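Local coordinates for uncharacterized protein (Legionella longbeachae NSW150, PDB 4JZA), which probably hydrolyses the 3-phosphate of phosphatidylinositol 3-phosphate, a phosphoinositide phosphatase reaction by which a pathogen can alter the lipids of its host, at residues N429-D433 against K620-Y625; D523-L529 against W624-E628; Y600-H606 against L644-D648. All blocks are in the same frame, centred on the assembly; numbering follows the deposited sequence.

Interaction 1. Residues N429-D433 against K620-Y625; sequences NWITD and KTPEWY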
loop_
_atom_site.group_PDB
_atom_site.type_symbol
_atom_site.label_atom_id
_atom_site.label_comp_id
_atom_site.label_asym_id
_atom_site.label_seq_id
_atom_site.Cartn_x
_atom_site.Cartn_y
_atom_site.Cartn_z
ATOM N N ASN A 429 -6.193 -19.814 -5.717
ATOM C CA ASN A 429 -5.647 -20.852 -4.807
ATOM C C ASN A 429 -4.729 -20.277 -3.714
ATOM O O ASN A 429 -4.608 -19.061 -3.597
ATOM C CB ASN A 429 -4.915 -21.927 -5.595
ATOM C CG ASN A 429 -3.734 -21.389 -6.375
ATOM O OD1 ASN A 429 -3.190 -20.293 -6.100
ATOM N ND2 ASN A 429 -3.337 -22.157 -7.381
ATOM N N TRP A 430 -4.091 -21.120 -2.905
ATOM C CA TRP A 430 -3.347 -20.577 -1.768
ATOM C C TRP A 430 -2.169 -19.670 -2.140
ATOM O O TRP A 430 -1.791 -18.782 -1.374
ATOM C CB TRP A 430 -2.926 -21.678 -0.806
ATOM C CG TRP A 430 -1.830 -22.587 -1.238
ATOM C CD1 TRP A 430 -1.828 -23.433 -2.312
ATOM C CD2 TRP A 430 -0.598 -22.805 -0.539
ATOM N NE1 TRP A 430 -0.654 -24.139 -2.344
ATOM C CE2 TRP A 430 0.121 -23.775 -1.269
ATOM C CE3 TRP A 430 -0.028 -22.262 0.629
ATOM C CZ2 TRP A 430 1.389 -24.236 -0.865
ATOM C CZ3 TRP A 430 1.231 -22.711 1.034
ATOM C CH2 TRP A 430 1.928 -23.693 0.282
ATOM N N ILE A 431 -1.626 -19.846 -3.333
ATOM C CA ILE A 431 -0.446 -19.100 -3.710
ATOM C C ILE A 431 -0.757 -17.621 -3.992
ATOM O O ILE A 431 0.119 -16.760 -3.841
ATOM C CB ILE A 431 0.229 -19.751 -4.919
ATOM C CG1 ILE A 431 0.678 -21.164 -4.568
ATOM C CG2 ILE A 431 1.421 -18.919 -5.374
ATOM C CD1 ILE A 431 0.510 -22.123 -5.720
ATOM N N THR A 432 -1.992 -17.325 -4.400
ATOM C CA THR A 432 -2.384 -15.949 -4.781
ATOM C C THR A 432 -3.420 -15.306 -3.802
ATOM O O THR A 432 -3.993 -14.243 -4.091
ATOM C CB THR A 432 -2.770 -15.849 -6.296
ATOM O OG1 THR A 432 -3.949 -15.059 -6.459
ATOM C CG2 THR A 432 -3.021 -17.210 -6.920
ATOM N N ASP A 433 -3.594 -15.937 -2.630
ATOM C CA ASP A 433 -4.464 -15.456 -1.539
ATOM C C ASP A 433 -5.979 -15.536 -1.850
ATOM O O ASP A 433 -6.782 -14.884 -1.182
ATOM C CB ASP A 433 -4.125 -14.000 -1.163
ATOM C CG ASP A 433 -2.792 -13.845 -0.458
ATOM O OD1 ASP A 433 -2.303 -14.836 0.099
ATOM O OD2 ASP A 433 -2.267 -12.699 -0.411
ATOM N N LYS A 620 6.327 -14.435 1.922
ATOM C CA LYS A 620 5.161 -14.993 1.303
ATOM C C LYS A 620 5.359 -16.442 0.943
ATOM O O LYS A 620 6.364 -16.797 0.332
ATOM C CB LYS A 620 4.861 -14.204 0.041
ATOM C CG LYS A 620 3.392 -13.983 -0.220
ATOM C CD LYS A 620 2.758 -13.023 0.791
ATOM C CE LYS A 620 1.234 -13.126 0.722
ATOM N NZ LYS A 620 0.632 -14.464 1.028
ATOM N N THR A 621 4.417 -17.280 1.366
ATOM C CA THR A 621 4.235 -18.617 0.820
ATOM C C THR A 621 5.541 -19.436 0.761
ATOM O O THR A 621 5.878 -19.994 -0.244
ATOM C CB THR A 621 3.491 -18.402 -0.530
ATOM O OG1 THR A 621 2.097 -18.518 -0.313
ATOM C CG2 THR A 621 3.744 -19.353 -1.457
ATOM N N PRO A 622 6.299 -19.520 1.867
ATOM C CA PRO A 622 7.581 -20.212 1.785
ATOM C C PRO A 622 7.491 -21.677 1.376
ATOM O O PRO A 622 8.365 -22.171 0.669
ATOM C CB PRO A 622 8.123 -20.126 3.220
ATOM C CG PRO A 622 7.377 -19.016 3.866
ATOM C CD PRO A 622 6.031 -19.059 3.241
ATOM N N GLU A 623 6.470 -22.369 1.870
ATOM C CA GLU A 623 6.297 -23.798 1.601
ATOM C C GLU A 623 5.976 -24.052 0.121
ATOM O O GLU A 623 6.142 -25.166 -0.365
ATOM C CB GLU A 623 5.227 -24.431 2.511
ATOM C CG GLU A 623 5.729 -24.763 3.912
ATOM C CD GLU A 623 4.630 -25.074 4.936
ATOM O OE1 GLU A 623 3.496 -24.608 4.768
ATOM O OE2 GLU A 623 4.902 -25.755 5.950
ATOM N N TRP A 624 5.569 -23.038 -0.626
ATOM C CA TRP A 624 5.427 -23.260 -2.051
ATOM C C TRP A 624 6.749 -23.131 -2.779
ATOM O O TRP A 624 7.007 -23.910 -3.665
ATOM C CB TRP A 624 4.435 -22.302 -2.674
ATOM C CG TRP A 624 4.349 -22.450 -4.123
ATOM C CD1 TRP A 624 4.601 -21.508 -5.046
ATOM C CD2 TRP A 624 3.982 -23.627 -4.837
ATOM N NE1 TRP A 624 4.416 -22.012 -6.312
ATOM C CE2 TRP A 624 4.026 -23.312 -6.203
ATOM C CE3 TRP A 624 3.601 -24.917 -4.449
ATOM C CZ2 TRP A 624 3.736 -24.229 -7.180
ATOM C CZ3 TRP A 624 3.309 -25.822 -5.409
ATOM C CH2 TRP A 624 3.395 -25.488 -6.772
ATOM N N TYR A 625 7.556 -22.137 -2.399
ATOM C CA TYR A 625 8.788 -21.738 -3.130
ATOM C C TYR A 625 10.043 -22.520 -2.692
ATOM O O TYR A 625 11.071 -22.580 -3.442
ATOM C CB TYR A 625 9.039 -20.224 -2.966
ATOM C CG TYR A 625 7.977 -19.396 -3.605
ATOM C CD1 TYR A 625 7.750 -19.482 -4.969
ATOM C CD2 TYR A 625 7.148 -18.538 -2.859
ATOM C CE1 TYR A 625 6.744 -18.761 -5.584
ATOM C CE2 TYR A 625 6.145 -17.774 -3.473
ATOM C CZ TYR A 625 5.940 -17.904 -4.855
ATOM O OH TYR A 625 4.966 -17.201 -5.563
#

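Interaction 2. Residues D523-L529 against W624-E628; sequences DYAGREL and WYLPE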
loop_
_atom_site.group_PDB
_atom_site.type_symbol
_atom_site.label_atom_id
_atom_site.label_comp_id
_atom_site.label_asym_id
_atom_site.label_seq_id
_atom_site.Cartn_x
_atom_site.Cartn_y
_atom_site.Cartn_z
ATOM N N ASP A 523 11.859 -32.135 -7.863
ATOM C CA ASP A 523 11.881 -30.909 -7.048
ATOM C C ASP A 523 11.865 -29.658 -7.919
ATOM O O ASP A 523 12.865 -29.023 -8.082
ATOM C CB ASP A 523 13.114 -30.930 -6.121
ATOM C CG ASP A 523 13.261 -29.672 -5.256
ATOM O OD1 ASP A 523 12.252 -28.946 -5.025
ATOM O OD2 ASP A 523 14.418 -29.433 -4.800
ATOM N N TYR A 524 10.707 -29.313 -8.472
ATOM C CA TYR A 524 10.597 -28.192 -9.411
ATOM C C TYR A 524 10.913 -26.866 -8.737
ATOM O O TYR A 524 11.418 -25.969 -9.377
ATOM C CB TYR A 524 9.187 -28.082 -9.992
ATOM C CG TYR A 524 8.849 -29.085 -11.041
ATOM C CD1 TYR A 524 9.293 -28.928 -12.347
ATOM C CD2 TYR A 524 8.076 -30.177 -10.740
ATOM C CE1 TYR A 524 8.990 -29.849 -13.319
ATOM C CE2 TYR A 524 7.779 -31.110 -11.700
ATOM C CZ TYR A 524 8.226 -30.934 -12.985
ATOM O OH TYR A 524 7.917 -31.891 -13.917
ATOM N N ALA A 525 10.560 -26.742 -7.466
ATOM C CA ALA A 525 10.853 -25.538 -6.719
ATOM C C ALA A 525 12.363 -25.358 -6.660
ATOM O O ALA A 525 12.888 -24.284 -6.932
ATOM C CB ALA A 525 10.255 -25.599 -5.309
ATOM N N GLY A 526 13.064 -26.410 -6.317
ATOM C CA GLY A 526 14.506 -26.324 -6.241
ATOM C C GLY A 526 15.152 -26.048 -7.569
ATOM O O GLY A 526 16.176 -25.327 -7.654
ATOM N N ARG A 527 14.567 -26.608 -8.613
ATOM C CA ARG A 527 15.126 -26.405 -9.921
ATOM C C ARG A 527 15.105 -24.913 -10.200
ATOM O O ARG A 527 16.131 -24.350 -10.648
ATOM C CB ARG A 527 14.367 -27.167 -10.984
ATOM C CG ARG A 527 14.781 -26.813 -12.411
ATOM C CD ARG A 527 14.274 -27.859 -13.402
ATOM N NE ARG A 527 14.446 -27.425 -14.778
ATOM C CZ ARG A 527 13.645 -26.586 -15.425
ATOM N NH1 ARG A 527 12.573 -26.066 -14.836
ATOM N NH2 ARG A 527 13.927 -26.258 -16.686
ATOM N N GLU A 528 13.967 -24.266 -9.902
ATOM C CA GLU A 528 13.845 -22.821 -10.085
ATOM C C GLU A 528 14.878 -21.972 -9.329
ATOM O O GLU A 528 15.335 -20.964 -9.840
ATOM C CB GLU A 528 12.448 -22.347 -9.696
ATOM C CG GLU A 528 11.367 -22.886 -10.600
ATOM C CD GLU A 528 11.509 -22.513 -12.063
ATOM O OE1 GLU A 528 11.936 -21.429 -12.393
ATOM O OE2 GLU A 528 11.148 -23.287 -12.928
ATOM N N LEU A 529 15.189 -22.349 -8.106
ATOM C CA LEU A 529 16.058 -21.569 -7.301
ATOM C C LEU A 529 17.437 -21.726 -7.844
ATOM O O LEU A 529 18.216 -20.756 -7.841
ATOM C CB LEU A 529 16.004 -22.032 -5.856
ATOM C CG LEU A 529 14.669 -21.797 -5.146
ATOM C CD1 LEU A 529 14.771 -22.389 -3.761
ATOM C CD2 LEU A 529 14.332 -20.332 -5.032
ATOM N N TRP A 624 5.569 -23.038 -0.626
ATOM C CA TRP A 624 5.427 -23.260 -2.051
ATOM C C TRP A 624 6.749 -23.131 -2.779
ATOM O O TRP A 624 7.007 -23.910 -3.665
ATOM C CB TRP A 624 4.435 -22.302 -2.674
ATOM C CG TRP A 624 4.349 -22.450 -4.123
ATOM C CD1 TRP A 624 4.601 -21.508 -5.046
ATOM C CD2 TRP A 624 3.982 -23.627 -4.837
ATOM N NE1 TRP A 624 4.416 -22.012 -6.312
ATOM C CE2 TRP A 624 4.026 -23.312 -6.203
ATOM C CE3 TRP A 624 3.601 -24.917 -4.449
ATOM C CZ2 TRP A 624 3.736 -24.229 -7.180
ATOM C CZ3 TRP A 624 3.309 -25.822 -5.409
ATOM C CH2 TRP A 624 3.395 -25.488 -6.772
ATOM N N TYR A 625 7.556 -22.137 -2.399
ATOM C CA TYR A 625 8.788 -21.738 -3.130
ATOM C C TYR A 625 10.043 -22.520 -2.692
ATOM O O TYR A 625 11.071 -22.580 -3.442
ATOM C CB TYR A 625 9.039 -20.224 -2.966
ATOM C CG TYR A 625 7.977 -19.396 -3.605
ATOM C CD1 TYR A 625 7.750 -19.482 -4.969
ATOM C CD2 TYR A 625 7.148 -18.538 -2.859
ATOM C CE1 TYR A 625 6.744 -18.761 -5.584
ATOM C CE2 TYR A 625 6.145 -17.774 -3.473
ATOM C CZ TYR A 625 5.940 -17.904 -4.855
ATOM O OH TYR A 625 4.966 -17.201 -5.563
ATOM N N LEU A 626 9.987 -23.075 -1.473
ATOM C CA LEU A 626 11.123 -23.790 -0.914
ATOM C C LEU A 626 10.945 -25.220 -1.257
ATOM O O LEU A 626 9.845 -25.709 -1.293
ATOM C CB LEU A 626 11.190 -23.651 0.607
ATOM C CG LEU A 626 11.585 -22.298 1.222
ATOM C CD1 LEU A 626 11.422 -22.305 2.737
ATOM C CD2 LEU A 626 13.021 -21.959 0.868
ATOM N N PRO A 627 12.026 -25.912 -1.503
ATOM C CA PRO A 627 12.085 -27.365 -1.620
ATOM C C PRO A 627 11.706 -28.077 -0.319
ATOM O O PRO A 627 11.937 -27.549 0.760
ATOM C CB PRO A 627 13.563 -27.605 -1.915
ATOM C CG PRO A 627 14.027 -26.364 -2.629
ATOM C CD PRO A 627 13.250 -25.253 -2.001
ATOM N N GLU A 628 11.172 -29.285 -0.406
ATOM C CA GLU A 628 10.666 -29.954 0.782
ATOM C C GLU A 628 11.698 -30.105 1.905
ATOM O O GLU A 628 11.370 -29.891 3.067
ATOM C CB GLU A 628 9.979 -31.297 0.445
ATOM C CG GLU A 628 8.456 -31.201 0.425
ATOM C CD GLU A 628 7.924 -30.643 1.754
ATOM O OE1 GLU A 628 8.158 -31.338 2.792
ATOM O OE2 GLU A 628 7.329 -29.504 1.769
HETATM O O HOH W 1 11.081 -21.930 -6.076
#

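Interaction 3. Residues Y600-H606 against L644-D648; sequences YMSRHQH and LKDDD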
loop_
_atom_site.group_PDB
_atom_site.type_symbol
_atom_site.label_atom_id
_atom_site.label_comp_id
_atom_site.label_asym_id
_atom_site.label_seq_id
_atom_site.Cartn_x
_atom_site.Cartn_y
_atom_site.Cartn_z
ATOM N N TYR A 600 17.771 -18.323 6.189
ATOM C CA TYR A 600 16.354 -18.081 6.281
ATOM C C TYR A 600 16.021 -17.749 7.713
ATOM O O TYR A 600 15.372 -16.762 7.976
ATOM C CB TYR A 600 15.558 -19.283 5.752
ATOM C CG TYR A 600 14.063 -19.047 5.737
ATOM C CD1 TYR A 600 13.318 -19.150 6.901
ATOM C CD2 TYR A 600 13.407 -18.710 4.555
ATOM C CE1 TYR A 600 11.974 -18.925 6.905
ATOM C CE2 TYR A 600 12.063 -18.450 4.542
ATOM C CZ TYR A 600 11.351 -18.564 5.725
ATOM O OH TYR A 600 10.001 -18.304 5.728
HETATM N N MSE A 601 16.510 -18.539 8.657
HETATM C CA MSE A 601 16.181 -18.279 10.074
HETATM C C MSE A 601 16.879 -17.094 10.707
HETATM O O MSE A 601 16.515 -16.692 11.761
HETATM C CB MSE A 601 16.481 -19.503 10.894
HETATM C CG MSE A 601 15.512 -20.627 10.488
HETATM SE SE MSE A 601 15.873 -22.359 11.355
HETATM C CE MSE A 601 15.721 -21.724 13.208
ATOM N N SER A 602 17.896 -16.521 10.086
ATOM C CA SER A 602 18.471 -15.294 10.607
ATOM C C SER A 602 17.403 -14.220 10.555
ATOM O O SER A 602 17.394 -13.253 11.373
ATOM C CB SER A 602 19.683 -14.866 9.789
ATOM O OG SER A 602 19.327 -14.540 8.461
ATOM N N ARG A 603 16.522 -14.398 9.561
ATOM C CA ARG A 603 15.364 -13.530 9.353
ATOM C C ARG A 603 15.792 -12.206 8.801
ATOM O O ARG A 603 15.046 -11.250 8.852
ATOM C CB ARG A 603 14.567 -13.285 10.637
ATOM C CG ARG A 603 13.959 -14.538 11.247
ATOM C CD ARG A 603 12.779 -14.215 12.144
ATOM N NE ARG A 603 11.724 -15.063 11.660
ATOM C CZ ARG A 603 10.537 -14.672 11.238
ATOM N NH1 ARG A 603 10.138 -13.409 11.317
ATOM N NH2 ARG A 603 9.732 -15.579 10.753
ATOM N N HIS A 604 17.004 -12.129 8.294
ATOM C CA HIS A 604 17.415 -10.908 7.678
ATOM C C HIS A 604 16.431 -10.453 6.569
ATOM O O HIS A 604 15.992 -9.319 6.561
ATOM C CB HIS A 604 18.781 -11.094 7.095
ATOM C CG HIS A 604 19.224 -9.957 6.241
ATOM N ND1 HIS A 604 19.764 -8.810 6.771
ATOM C CD2 HIS A 604 19.223 -9.794 4.893
ATOM C CE1 HIS A 604 20.015 -7.955 5.794
ATOM N NE2 HIS A 604 19.702 -8.528 4.645
ATOM N N GLN A 605 16.093 -11.319 5.623
ATOM C CA GLN A 605 15.171 -10.933 4.562
ATOM C C GLN A 605 13.789 -10.621 5.101
ATOM O O GLN A 605 13.063 -9.818 4.526
ATOM C CB GLN A 605 15.015 -12.071 3.541
ATOM C CG GLN A 605 16.268 -12.361 2.727
ATOM C CD GLN A 605 16.741 -11.159 1.930
ATOM O OE1 GLN A 605 15.983 -10.244 1.678
ATOM N NE2 GLN A 605 17.994 -11.168 1.529
ATOM N N HIS A 606 13.393 -11.274 6.177
ATOM C CA HIS A 606 12.066 -11.072 6.712
ATOM C C HIS A 606 11.964 -9.634 7.189
ATOM O O HIS A 606 10.927 -8.956 6.984
ATOM C CB HIS A 606 11.769 -11.997 7.898
ATOM C CG HIS A 606 11.737 -13.466 7.570
ATOM N ND1 HIS A 606 12.766 -14.119 6.927
ATOM C CD2 HIS A 606 10.850 -14.425 7.917
ATOM C CE1 HIS A 606 12.487 -15.406 6.850
ATOM N NE2 HIS A 606 11.342 -15.620 7.462
ATOM N N LEU A 644 6.471 -21.850 8.809
ATOM C CA LEU A 644 6.420 -21.202 7.498
ATOM C C LEU A 644 5.048 -20.596 7.188
ATOM O O LEU A 644 4.964 -19.661 6.420
ATOM C CB LEU A 644 6.887 -22.163 6.373
ATOM C CG LEU A 644 8.264 -22.772 6.753
ATOM C CD1 LEU A 644 8.667 -23.931 5.860
ATOM C CD2 LEU A 644 9.366 -21.723 6.829
ATOM N N LYS A 645 3.975 -21.098 7.770
ATOM C CA LYS A 645 2.660 -20.468 7.579
ATOM C C LYS A 645 2.519 -19.167 8.403
ATOM O O LYS A 645 1.860 -18.228 7.982
ATOM C CB LYS A 645 1.550 -21.446 7.865
ATOM C CG LYS A 645 1.485 -22.574 6.839
ATOM C CD LYS A 645 0.363 -23.564 7.157
ATOM C CE LYS A 645 -0.025 -24.430 5.954
ATOM N NZ LYS A 645 0.924 -25.571 5.823
ATOM N N ASP A 646 3.203 -19.095 9.539
ATOM C CA ASP A 646 3.284 -17.898 10.307
ATOM C C ASP A 646 4.061 -16.860 9.545
ATOM O O ASP A 646 3.666 -15.684 9.527
ATOM C CB ASP A 646 3.997 -18.163 11.635
ATOM C CG ASP A 646 3.191 -19.093 12.587
ATOM O OD1 ASP A 646 1.976 -19.215 12.348
ATOM O OD2 ASP A 646 3.759 -19.697 13.551
ATOM N N ASP A 647 5.173 -17.258 8.916
ATOM C CA ASP A 647 5.896 -16.323 8.065
ATOM C C ASP A 647 4.973 -15.727 7.007
ATOM O O ASP A 647 5.011 -14.533 6.774
ATOM C CB ASP A 647 7.136 -16.973 7.425
ATOM C CG ASP A 647 8.268 -17.197 8.454
ATOM O OD1 ASP A 647 8.051 -16.672 9.552
ATOM O OD2 ASP A 647 9.302 -17.896 8.211
ATOM N N ASP A 648 4.104 -16.543 6.419
ATOM C CA ASP A 648 3.222 -16.084 5.364
ATOM C C ASP A 648 2.123 -15.193 5.919
ATOM O O ASP A 648 1.720 -14.226 5.288
ATOM C CB ASP A 648 2.680 -17.297 4.629
ATOM C CG ASP A 648 1.674 -16.959 3.559
ATOM O OD1 ASP A 648 2.036 -16.649 2.419
ATOM O OD2 ASP A 648 0.484 -17.090 3.862
#

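Interaction 1. Residues N429-D433 against K620-Y625
A single salt bridge sets the polar end of this contact: K620 NZ donates to D433 OD1 at 3.1 Å. The ammonium group is shared, because K620 also pairs with D648, its strongest partner, and with the hydroxyl of T652. D433 therefore joins a lysine already held by helix 643-652. Further along, the link between 429-433 and 620-625 becomes apolar. I431 lays its CD1 on the indole of W624, 3.8 Å from the centroid of the five-membered ring and only 12° off its normal, a clear CH-pi contact. The six-membered ring of W430 reaches the backbone side of W624, with W430 CH2 3.8 Å from W624 N and W430 CZ2 4.0 Å from W624 CB, while the edge of its indole meets E623, CH2 to CB at 4.0 Å. I431 CG2 also reaches Y625 OH, 3.9 Å away. The indole of W624 is held in place by Y468, which stacks on it and whose carbonyl accepts from NE1. The contact thus brings the loop between strand 412-416 and helix 441-454 against the short helix 622-625, with strand 469-470 touching I431, helix 643-652 packing on P622, and helix 556-574 meeting Y625.

Interaction 2. Residues D523-L529 against W624-E628
W624 and Y625 end helix 622-625, and the chain from there runs past the first turn of helix 524-542, where a small side chain permits close approach. W624 O lies 4.0 Å from A525 CB, and Y625 O comes nearer still, 3.6 Å from the same methyl. That second carbonyl also meets L529 CD1 at 3.7 Å and is bridged to the neighbouring helix by water 1, which donates to Y625 O at 2.7 Å and to A525 O at 3.1 Å. The aromatic side chain of Y625 leads away, to R556 and I559 of helix 556-574. L626, the first residue to leave helical geometry, has its CA-to-CB bond pointing away but keeps its carbonyl 4.0 Å from A525 CB. Helix 524-542 leads, after two residues, into strand 545-549, an inner strand of the mixed sheet of the alpha/beta core, and D523 is the N-cap of this helix, OD1 accepting from G526 N at 3.0 Å. P627 then presses its ring on that capped turn, with P627 CG 3.6 Å from G526 CA and the two CA atoms 5.3 Å apart. A CB on G526 would fall 3.4 Å from P627 CG and clash with D523 OD2. P627 CB touches D523 OD2 at 3.5 Å, P627 CD meets L529 CD1 at 3.7 Å, and E628 begins helix 628-637, its carboxylate paired with R635.

Interaction 3. Residues Y600-H606 against L644-D648
A buried carboxylate is best understood by counting the donors it receives, and D647 offers an instructive case. Its OD2 accepts twice: from Y600 OH at 2.6 Å and from H606 NE2 at 3.1 Å, the latter with an N-H...O angle of 155°. Both donors bring ring edges to the oxygen. The remaining oxygen, D647 OD1, faces R603 NH2 in a salt bridge, although the modelled 2.3 Å is too short and the positions of these two atoms are less certain. Beside this polar cluster Y600 CE1 packs on L644 CD2 at 3.8 Å. Neighbouring polar groups are satisfied by other partners: H604 by T147 and D164, K645 by E623, and D648 by K620 and the amide of T621. R603 takes a positive phi of 73° at the break between helices 587-602 and 604-612, so Y600 and H606, from successive helices, converge on one aspartate of helix 643-652. The result is a buried His-carboxylate hydrogen bond whose acceptor oxygen is shared with a tyrosine hydroxyl, at the junction of two successive helices.

How the interactions relate
Interactions 1 and 2 share W624 and Y625, and their centres are 12 Å apart: helix 622-625 meets the 429-433 loop, and the chain at and beyond its end meets helix 524-542. Interaction 3, centred 14 Å from interaction 1, touches helix 622-625 and its N-cap residue: T621 N lies 2.7 Å from D648 OD1, a probable hydrogen bond, E623 OE1 bridges to K645 NZ at 2.9 Å, and P622 CG packs on Y600 OH at 3.3 Å. Interactions 2 and 3 do not touch, their nearest atoms being about 4 Å apart. The catalytic loop is probably close by: strand 545-549 leads through a C-x5-R segment ending at R556, which touches Y625, while D555 accepts from K620 N.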